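Local coordinates for uncharacterized protein (Bacillus thuringiensis serovar kurstaki, PDB 4XE7) that is a ParM-type bacterial actin homologue that probably assembles into nucleotide-dependent filaments and thereby segregates plasmid DNA, at residues L27-N32 with A139-E144; R89-G94 with H126-F131; S133-A138 with V177-G182. All blocks are in the same frame, centred on the assembly; numbering follows the deposited sequence.

Contact 1 of 3, residues L27-N32 with A139-E144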
loop_
_atom_site.group_PDB
_atom_site.type_symbol
_atom_site.label_atom_id
_atom_site.label_comp_id
_atom_site.label_asym_id
_atom_site.label_seq_id
_atom_site.Cartn_x
_atom_site.Cartn_y
_atom_site.Cartn_z
ATOM N N LEU A 27 10.312 -10.369 -3.889
ATOM C CA LEU A 27 11.158 -10.367 -5.074
ATOM C C LEU A 27 10.629 -11.393 -6.064
ATOM O O LEU A 27 10.453 -12.567 -5.736
ATOM C CB LEU A 27 12.613 -10.641 -4.708
ATOM C CG LEU A 27 13.231 -9.525 -3.854
ATOM C CD1 LEU A 27 14.670 -9.860 -3.455
ATOM C CD2 LEU A 27 13.177 -8.177 -4.617
ATOM N N ASN A 28 10.335 -10.938 -7.278
ATOM C CA ASN A 28 9.750 -11.834 -8.252
ATOM C C ASN A 28 10.873 -12.542 -9.005
ATOM O O ASN A 28 12.027 -12.533 -8.558
ATOM C CB ASN A 28 8.797 -11.080 -9.191
ATOM C CG ASN A 28 9.485 -9.957 -9.972
ATOM O OD1 ASN A 28 10.709 -9.940 -10.130
ATOM N ND2 ASN A 28 8.680 -9.021 -10.482
ATOM N N GLU A 29 10.569 -13.168 -10.135
ATOM C CA GLU A 29 11.617 -13.951 -10.792
ATOM C C GLU A 29 12.679 -13.089 -11.489
ATOM O O GLU A 29 13.800 -13.534 -11.705
ATOM C CB GLU A 29 10.992 -14.942 -11.763
ATOM C CG GLU A 29 10.254 -16.048 -11.024
ATOM C CD GLU A 29 9.512 -16.966 -11.956
ATOM O OE1 GLU A 29 8.484 -16.527 -12.521
ATOM O OE2 GLU A 29 9.963 -18.119 -12.119
ATOM N N LYS A 30 12.361 -11.845 -11.817
ATOM C CA LYS A 30 13.396 -10.982 -12.385
ATOM C C LYS A 30 14.177 -10.276 -11.266
ATOM O O LYS A 30 15.014 -9.426 -11.525
ATOM C CB LYS A 30 12.781 -9.981 -13.359
ATOM C CG LYS A 30 11.823 -10.639 -14.346
ATOM C CD LYS A 30 11.956 -10.145 -15.772
ATOM C CE LYS A 30 10.881 -9.137 -16.115
ATOM N NZ LYS A 30 11.013 -7.924 -15.268
ATOM N N GLY A 31 13.899 -10.650 -10.017
ATOM C CA GLY A 31 14.580 -10.057 -8.869
ATOM C C GLY A 31 14.152 -8.631 -8.566
ATOM O O GLY A 31 14.863 -7.897 -7.864
ATOM N N ASN A 32 13.001 -8.224 -9.106
ATOM C CA ASN A 32 12.439 -6.909 -8.800
ATOM C C ASN A 32 11.425 -7.002 -7.673
ATOM O O ASN A 32 10.871 -8.082 -7.411
ATOM C CB ASN A 32 11.773 -6.289 -10.030
ATOM C CG ASN A 32 12.764 -5.970 -11.129
ATOM O OD1 ASN A 32 13.907 -5.585 -10.861
ATOM N ND2 ASN A 32 12.329 -6.116 -12.378
ATOM N N ALA A 139 2.476 -18.544 -6.064
ATOM C CA ALA A 139 1.851 -18.890 -7.336
ATOM C C ALA A 139 2.430 -18.047 -8.481
ATOM O O ALA A 139 2.766 -18.592 -9.526
ATOM C CB ALA A 139 0.340 -18.710 -7.257
ATOM N N ARG A 140 2.563 -16.733 -8.268
ATOM C CA ARG A 140 3.089 -15.826 -9.292
ATOM C C ARG A 140 4.492 -16.185 -9.760
ATOM O O ARG A 140 4.838 -15.979 -10.911
ATOM C CB ARG A 140 3.101 -14.388 -8.777
ATOM C CG ARG A 140 1.730 -13.771 -8.653
ATOM C CD ARG A 140 1.828 -12.307 -8.259
ATOM N NE ARG A 140 0.504 -11.710 -8.226
ATOM C CZ ARG A 140 0.284 -10.410 -8.143
ATOM N NH1 ARG A 140 1.317 -9.579 -8.061
ATOM N NH2 ARG A 140 -0.964 -9.949 -8.122
ATOM N N ILE A 141 5.312 -16.708 -8.864
ATOM C CA ILE A 141 6.674 -17.009 -9.232
ATOM C C ILE A 141 6.835 -18.501 -9.517
ATOM O O ILE A 141 7.946 -19.016 -9.614
ATOM C CB ILE A 141 7.649 -16.519 -8.147
ATOM C CG1 ILE A 141 7.585 -17.386 -6.894
ATOM C CG2 ILE A 141 7.321 -15.079 -7.787
ATOM C CD1 ILE A 141 8.533 -16.920 -5.812
ATOM N N GLY A 142 5.707 -19.184 -9.687
ATOM C CA GLY A 142 5.694 -20.557 -10.147
ATOM C C GLY A 142 6.254 -21.604 -9.208
ATOM O O GLY A 142 6.860 -22.575 -9.658
ATOM N N LYS A 143 6.047 -21.427 -7.908
ATOM C CA LYS A 143 6.597 -22.353 -6.924
ATOM C C LYS A 143 5.524 -22.868 -5.976
ATOM O O LYS A 143 4.849 -22.079 -5.299
ATOM C CB LYS A 143 7.705 -21.685 -6.103
ATOM C CG LYS A 143 8.937 -21.198 -6.883
ATOM C CD LYS A 143 9.847 -20.433 -5.902
ATOM C CE LYS A 143 10.940 -19.629 -6.610
ATOM N NZ LYS A 143 12.009 -20.519 -7.139
ATOM N N GLU A 144 5.384 -24.187 -5.899
ATOM C CA GLU A 144 4.323 -24.777 -5.094
ATOM C C GLU A 144 4.809 -25.187 -3.706
ATOM O O GLU A 144 4.009 -25.538 -2.842
ATOM C CB GLU A 144 3.709 -25.973 -5.829
ATOM C CG GLU A 144 2.444 -25.617 -6.590
ATOM C CD GLU A 144 1.963 -26.729 -7.504
ATOM O OE1 GLU A 144 1.112 -26.451 -8.381
ATOM O OE2 GLU A 144 2.432 -27.876 -7.344
#

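Contact 2 of 3, residues R89-G94 with H126-F131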
loop_
_atom_site.group_PDB
_atom_site.type_symbol
_atom_site.label_atom_id
_atom_site.label_comp_id
_atom_site.label_asym_id
_atom_site.label_seq_id
_atom_site.Cartn_x
_atom_site.Cartn_y
_atom_site.Cartn_z
ATOM N N ARG A 89 -12.577 -25.113 7.416
ATOM C CA ARG A 89 -13.430 -24.435 6.442
ATOM C C ARG A 89 -12.653 -23.738 5.351
ATOM O O ARG A 89 -11.520 -23.295 5.563
ATOM C CB ARG A 89 -14.276 -23.366 7.122
ATOM C CG ARG A 89 -15.144 -23.880 8.188
ATOM C CD ARG A 89 -15.763 -22.753 8.976
ATOM N NE ARG A 89 -16.669 -23.353 9.937
ATOM C CZ ARG A 89 -17.841 -23.866 9.604
ATOM N NH1 ARG A 89 -18.250 -23.830 8.338
ATOM N NH2 ARG A 89 -18.611 -24.410 10.535
ATOM N N ALA A 90 -13.298 -23.579 4.203
ATOM C CA ALA A 90 -12.766 -22.738 3.161
ATOM C C ALA A 90 -13.235 -21.289 3.369
ATOM O O ALA A 90 -14.207 -21.039 4.094
ATOM C CB ALA A 90 -13.185 -23.260 1.796
ATOM N N TRP A 91 -12.539 -20.349 2.728
ATOM C CA TRP A 91 -12.750 -18.924 2.944
ATOM C C TRP A 91 -12.766 -18.121 1.655
ATOM O O TRP A 91 -12.017 -18.404 0.720
ATOM C CB TRP A 91 -11.658 -18.353 3.871
ATOM C CG TRP A 91 -11.738 -18.920 5.241
ATOM C CD1 TRP A 91 -11.095 -20.026 5.700
ATOM C CD2 TRP A 91 -12.551 -18.448 6.318
ATOM N NE1 TRP A 91 -11.457 -20.281 6.998
ATOM C CE2 TRP A 91 -12.349 -19.319 7.408
ATOM C CE3 TRP A 91 -13.436 -17.374 6.472
ATOM C CZ2 TRP A 91 -12.984 -19.146 8.639
ATOM C CZ3 TRP A 91 -14.079 -17.203 7.697
ATOM C CH2 TRP A 91 -13.844 -18.085 8.764
ATOM N N TYR A 92 -13.635 -17.116 1.627
ATOM C CA TYR A 92 -13.558 -16.036 0.671
ATOM C C TYR A 92 -12.668 -14.981 1.290
ATOM O O TYR A 92 -12.821 -14.665 2.473
ATOM C CB TYR A 92 -14.947 -15.464 0.373
ATOM C CG TYR A 92 -15.880 -16.419 -0.332
ATOM C CD1 TYR A 92 -15.430 -17.212 -1.376
ATOM C CD2 TYR A 92 -17.216 -16.519 0.044
ATOM C CE1 TYR A 92 -16.278 -18.071 -2.024
ATOM C CE2 TYR A 92 -18.072 -17.377 -0.599
ATOM C CZ TYR A 92 -17.598 -18.149 -1.637
ATOM O OH TYR A 92 -18.437 -19.011 -2.296
ATOM N N VAL A 93 -11.733 -14.443 0.514
ATOM C CA VAL A 93 -10.748 -13.515 1.065
ATOM C C VAL A 93 -10.611 -12.268 0.209
ATOM O O VAL A 93 -10.531 -12.364 -1.009
ATOM C CB VAL A 93 -9.354 -14.181 1.192
ATOM C CG1 VAL A 93 -8.394 -13.296 2.006
ATOM C CG2 VAL A 93 -9.465 -15.548 1.827
ATOM N N GLY A 94 -10.553 -11.100 0.841
ATOM C CA GLY A 94 -10.267 -9.871 0.126
ATOM C C GLY A 94 -11.446 -9.323 -0.646
ATOM O O GLY A 94 -12.581 -9.336 -0.153
ATOM N N HIS A 126 -6.606 -11.805 10.358
ATOM C CA HIS A 126 -5.342 -11.287 9.853
ATOM C C HIS A 126 -4.444 -12.385 9.311
ATOM O O HIS A 126 -3.689 -12.145 8.379
ATOM C CB HIS A 126 -4.638 -10.481 10.957
ATOM C CG HIS A 126 -5.431 -9.288 11.397
ATOM N ND1 HIS A 126 -5.472 -8.117 10.668
ATOM C CD2 HIS A 126 -6.267 -9.109 12.443
ATOM C CE1 HIS A 126 -6.280 -7.260 11.266
ATOM N NE2 HIS A 126 -6.781 -7.836 12.341
ATOM N N LEU A 127 -4.538 -13.593 9.868
ATOM C CA LEU A 127 -3.723 -14.699 9.359
ATOM C C LEU A 127 -4.168 -15.172 7.977
ATOM O O LEU A 127 -3.333 -15.449 7.096
ATOM C CB LEU A 127 -3.745 -15.881 10.322
ATOM C CG LEU A 127 -3.010 -15.648 11.642
ATOM C CD1 LEU A 127 -3.265 -16.808 12.598
ATOM C CD2 LEU A 127 -1.519 -15.446 11.407
ATOM N N ILE A 128 -5.477 -15.261 7.774
ATOM C CA ILE A 128 -5.981 -15.773 6.503
ATOM C C ILE A 128 -5.536 -14.881 5.322
ATOM O O ILE A 128 -5.006 -15.396 4.342
ATOM C CB ILE A 128 -7.503 -15.964 6.550
ATOM C CG1 ILE A 128 -7.824 -17.199 7.419
ATOM C CG2 ILE A 128 -8.061 -16.126 5.139
ATOM C CD1 ILE A 128 -9.299 -17.436 7.733
ATOM N N PRO A 129 -5.695 -13.548 5.422
ATOM C CA PRO A 129 -5.159 -12.737 4.323
ATOM C C PRO A 129 -3.635 -12.772 4.222
ATOM O O PRO A 129 -3.112 -12.710 3.109
ATOM C CB PRO A 129 -5.645 -11.326 4.659
ATOM C CG PRO A 129 -6.901 -11.573 5.467
ATOM C CD PRO A 129 -6.540 -12.745 6.319
ATOM N N LEU A 130 -2.938 -12.887 5.342
ATOM C CA LEU A 130 -1.476 -12.978 5.296
ATOM C C LEU A 130 -1.031 -14.235 4.547
ATOM O O LEU A 130 -0.230 -14.155 3.617
ATOM C CB LEU A 130 -0.888 -12.957 6.716
ATOM C CG LEU A 130 0.547 -13.461 6.891
ATOM C CD1 LEU A 130 1.572 -12.410 6.408
ATOM C CD2 LEU A 130 0.834 -13.847 8.323
ATOM N N PHE A 131 -1.548 -15.397 4.946
ATOM C CA PHE A 131 -1.159 -16.653 4.296
ATOM C C PHE A 131 -1.575 -16.658 2.838
ATOM O O PHE A 131 -0.859 -17.169 1.977
ATOM C CB PHE A 131 -1.771 -17.862 5.008
ATOM C CG PHE A 131 -1.161 -18.140 6.348
ATOM C CD1 PHE A 131 0.179 -17.892 6.576
ATOM C CD2 PHE A 131 -1.928 -18.648 7.383
ATOM C CE1 PHE A 131 0.749 -18.154 7.823
ATOM C CE2 PHE A 131 -1.367 -18.908 8.626
ATOM C CZ PHE A 131 -0.033 -18.664 8.848
#

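Contact 3 of 3, residues S133-A138 with V177-G182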
loop_
_atom_site.group_PDB
_atom_site.type_symbol
_atom_site.label_atom_id
_atom_site.label_comp_id
_atom_site.label_asym_id
_atom_site.label_seq_id
_atom_site.Cartn_x
_atom_site.Cartn_y
_atom_site.Cartn_z
ATOM N N SER A 133 -1.787 -14.032 0.939
ATOM C CA SER A 133 -0.884 -13.157 0.192
ATOM C C SER A 133 0.411 -13.907 -0.154
ATOM O O SER A 133 0.915 -13.810 -1.287
ATOM C CB SER A 133 -0.577 -11.868 0.973
ATOM O OG SER A 133 0.369 -12.088 2.014
ATOM N N MET A 134 0.928 -14.672 0.809
ATOM C CA MET A 134 2.088 -15.538 0.576
ATOM C C MET A 134 1.839 -16.530 -0.559
ATOM O O MET A 134 2.718 -16.782 -1.381
ATOM C CB MET A 134 2.446 -16.336 1.836
ATOM C CG MET A 134 3.029 -15.549 2.979
ATOM S SD MET A 134 3.303 -16.612 4.422
ATOM C CE MET A 134 4.044 -15.387 5.520
ATOM N N ALA A 135 0.648 -17.130 -0.565
ATOM C CA ALA A 135 0.295 -18.142 -1.567
ATOM C C ALA A 135 0.183 -17.557 -2.957
ATOM O O ALA A 135 0.583 -18.194 -3.934
ATOM C CB ALA A 135 -1.028 -18.844 -1.200
ATOM N N VAL A 136 -0.385 -16.362 -3.053
ATOM C CA VAL A 136 -0.504 -15.703 -4.354
ATOM C C VAL A 136 0.876 -15.362 -4.935
ATOM O O VAL A 136 1.132 -15.597 -6.117
ATOM C CB VAL A 136 -1.368 -14.419 -4.276
ATOM C CG1 VAL A 136 -1.401 -13.699 -5.646
ATOM C CG2 VAL A 136 -2.790 -14.769 -3.836
ATOM N N ALA A 137 1.767 -14.827 -4.108
ATOM C CA ALA A 137 3.128 -14.533 -4.571
ATOM C C ALA A 137 3.856 -15.801 -4.980
ATOM O O ALA A 137 4.623 -15.808 -5.960
ATOM C CB ALA A 137 3.916 -13.820 -3.503
ATOM N N ALA A 138 3.641 -16.870 -4.215
ATOM C CA ALA A 138 4.313 -18.122 -4.525
ATOM C C ALA A 138 3.790 -18.651 -5.865
ATOM O O ALA A 138 4.569 -19.112 -6.710
ATOM C CB ALA A 138 4.117 -19.134 -3.406
ATOM N N VAL A 177 -2.052 -23.645 1.501
ATOM C CA VAL A 177 -3.127 -22.852 0.935
ATOM C C VAL A 177 -3.564 -23.474 -0.381
ATOM O O VAL A 177 -2.776 -23.573 -1.325
ATOM C CB VAL A 177 -2.696 -21.390 0.676
ATOM C CG1 VAL A 177 -3.884 -20.584 0.182
ATOM C CG2 VAL A 177 -2.084 -20.764 1.941
ATOM N N GLU A 178 -4.815 -23.902 -0.448
ATOM C CA GLU A 178 -5.327 -24.489 -1.677
ATOM C C GLU A 178 -6.329 -23.552 -2.327
ATOM O O GLU A 178 -7.305 -23.145 -1.699
ATOM C CB GLU A 178 -5.972 -25.849 -1.410
ATOM C CG GLU A 178 -6.523 -26.485 -2.672
ATOM C CD GLU A 178 -7.270 -27.775 -2.412
ATOM O OE1 GLU A 178 -7.271 -28.258 -1.256
ATOM O OE2 GLU A 178 -7.870 -28.297 -3.373
ATOM N N PHE A 179 -6.067 -23.191 -3.575
ATOM C CA PHE A 179 -6.973 -22.325 -4.312
ATOM C C PHE A 179 -8.126 -23.165 -4.894
ATOM O O PHE A 179 -7.895 -24.154 -5.590
ATOM C CB PHE A 179 -6.232 -21.577 -5.432
ATOM C CG PHE A 179 -5.180 -20.594 -4.943
ATOM C CD1 PHE A 179 -3.845 -20.970 -4.850
ATOM C CD2 PHE A 179 -5.527 -19.290 -4.609
ATOM C CE1 PHE A 179 -2.870 -20.062 -4.423
ATOM C CE2 PHE A 179 -4.559 -18.374 -4.187
ATOM C CZ PHE A 179 -3.226 -18.762 -4.096
ATOM N N LEU A 180 -9.358 -22.774 -4.592
ATOM C CA LEU A 180 -10.533 -23.539 -4.996
ATOM C C LEU A 180 -11.232 -22.890 -6.200
ATOM O O LEU A 180 -12.153 -23.461 -6.788
ATOM C CB LEU A 180 -11.502 -23.667 -3.817
ATOM C CG LEU A 180 -10.930 -24.432 -2.621
ATOM C CD1 LEU A 180 -11.866 -24.361 -1.434
ATOM C CD2 LEU A 180 -10.671 -25.873 -3.002
ATOM N N ASP A 181 -10.775 -21.693 -6.557
ATOM C CA ASP A 181 -11.351 -20.936 -7.664
ATOM C C ASP A 181 -10.354 -19.884 -8.150
ATOM O O ASP A 181 -9.249 -19.770 -7.611
ATOM C CB ASP A 181 -12.663 -20.269 -7.234
ATOM C CG ASP A 181 -13.607 -20.012 -8.408
ATOM O OD1 ASP A 181 -13.155 -20.108 -9.569
ATOM O OD2 ASP A 181 -14.802 -19.720 -8.173
ATOM N N GLY A 182 -10.743 -19.124 -9.169
ATOM C CA GLY A 182 -9.921 -18.042 -9.683
ATOM C C GLY A 182 -8.729 -18.526 -10.490
ATOM O O GLY A 182 -8.664 -19.684 -10.912
#

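Contact 1 of 3, residues L27-N32 with A139-E144
Glu29, in the type I turn from Asn28 to Gly31, brings its CA to 6.0 Å from the CA of Ile141, the first residue after helix 123-140 to leave helical backbone angles. Glu29 lies alongside Ile141 with its methylene CG, 3.9 Å from CB of Ile141, and the two side chains pass each other at a slant. The carboxylate ends beside the Ile141 carbonyl, OE2 3.3 Å from O, but as both atoms are acceptors this is proximity without a bond. On the Ile141 side, CG1 stands between the backbone N and the carbonyl carbon (chi1 73°), which leaves CG2 to face the turn, 4.1 Å from CA of Asn28. An isoleucine suits this buried position, since it also packs on the apolar side chains of Leu11 and Phe26.

The helix closes here in a Schellman motif, with Gly142 as C-prime at positive phi, its N bonded to Ala139 O and Lys143 N to Ala138 O. The turn joins neighbouring antiparallel strands 21-27 and 33-45 of the large sheet of this actin-like fold. Asn28 braces it from within: its OD1 accepts Asn32 N at 3.0 Å, with N above the carbonyl plane, and a weak bond from Lys30 N. Asn28 ND2 reaches one oxygen of Glu34, while Arg140 NH1 pairs with the other and NH2 turns to Asp67 and Asp69.

Contact 2 of 3, residues R89-G94 with H126-F131
Trp91 and Ile128 meet as an indole face and a methyl group. Ile128 CD1 stands 3.5 Å from the centroid of the five-membered ring and only 5° off its normal, a CH-pi contact made with the pyrrole part rather than the benzene part. The isoleucine chain is extended, with CG1 anti to the carbonyl carbon, and this carries CD1 outward from the helix until the side chain meets that of Trp91 nearly at a right angle. In Trp91 a chi2 of 91° sets the ring plane about perpendicular to the plane of CA, CB and CG, and one face is thereby turned to CD1 of Ile128. The indole is held at another point too, NE1 giving its hydrogen to Ala86 O, which satisfies a polar atom in a buried setting.

The helix lies across the sheet here: the axes of strand 90-93 and of the helix segment 126-131 come within 9.5 Å, their directions 79° apart. Trp91 and Val93 point to the helix, whereas Tyr92 points away and meets the rings of His74 and Tyr96. Helix 123-140 thus packs across the eight-stranded mixed sheet, in a protein of actin-like fold.

Val93 divides its two methyls between neighbours. CG2 rests 3.6 Å from CG2 of Ile128, and CG1 approaches Pro129, 4.0 Å from its CA and 4.1 Å from its CG. A compact beta-branched residue fits a strand and presents two apolar branches at once. Pro129 carries no N-H for the preceding turn, and the helix kinks there. Further packing comes from strand 73-79, Val75 touching Val93 and Ile77 touching Ile128.

Contact 3 of 3, residues S133-A138 with V177-G182
Ala135 packs against both Val177 and Phe179, and the whole contact is apolar, with no hydrogen bond passing between helix and strand. Among the aliphatic meetings, the methyl of Ala135 lies 3.6 Å from CB of Val177. Both branches of that valine flank the approach, CG1 also at 3.6 Å from Ala135 CB and CG2 at 3.8 Å, so the methyl sits against the fork of the side chain. With CG1 anti to the backbone N (chi1 -176°), Val177 turns this fork to the helix. Alanine suits a point where the CA atoms of Ala135 and Val177 come within 6.3 Å, for a single methyl is all that needs to stand between the two backbones at this separation.

The aromatic contacts all come from the far end of Phe179. Its CZ is 3.6 Å from Ala135 CB, an oblique approach, and 4.0 Å from Val136 CG2, the two side chains crossing at nearly a right angle. The ring turns its edge to the helix backbone: the carbonyl carbon of Ala135 and the N of Val136 lie near the ring plane, CZ coming to 3.9 Å from that N. A long flat residue can reach the helix in this way while its ring also meets Tyr184 edge-to-face.

Polar bonds serve the two elements separately. In the helix, Ser133 OG bonds back to Leu130 O. Strand 173-179 is bonded on its two flanks, Val177 with Ile189 and Glu178 with Arg76.

The axes of the segments 133-138 and 177-179 pass 9.1 Å apart, with 64° between their directions. Helix 123-140 here crosses strand 173-179, an inner strand of the eight-stranded mixed sheet, consistent with the alpha/beta architecture of actin-like proteins.

How the contacts relate
Helix 123-140 enters all three contacts: contact 2 uses its earlier turns, contact 3 its later ones, and contact 1 its end. It is about 10 Å between the centres of contacts 2 and 3, about 13 Å between those of contacts 1 and 3, and about 21 Å between those of contacts 1 and 2. Contacts 2 and 3 share a sheet and join where Phe131 O packs 3.8 Å from Val177 CG2 and Ala90 CB lies 3.7 Å from Leu180 CD1. Contact 3 touches contact 1 where Lys143 N lies 3.0 Å from Ala138 O, probably a hydrogen bond. In sequence, contact 2 nests inside contact 1, whereas contacts 1 and 3 cross. The structure is apo.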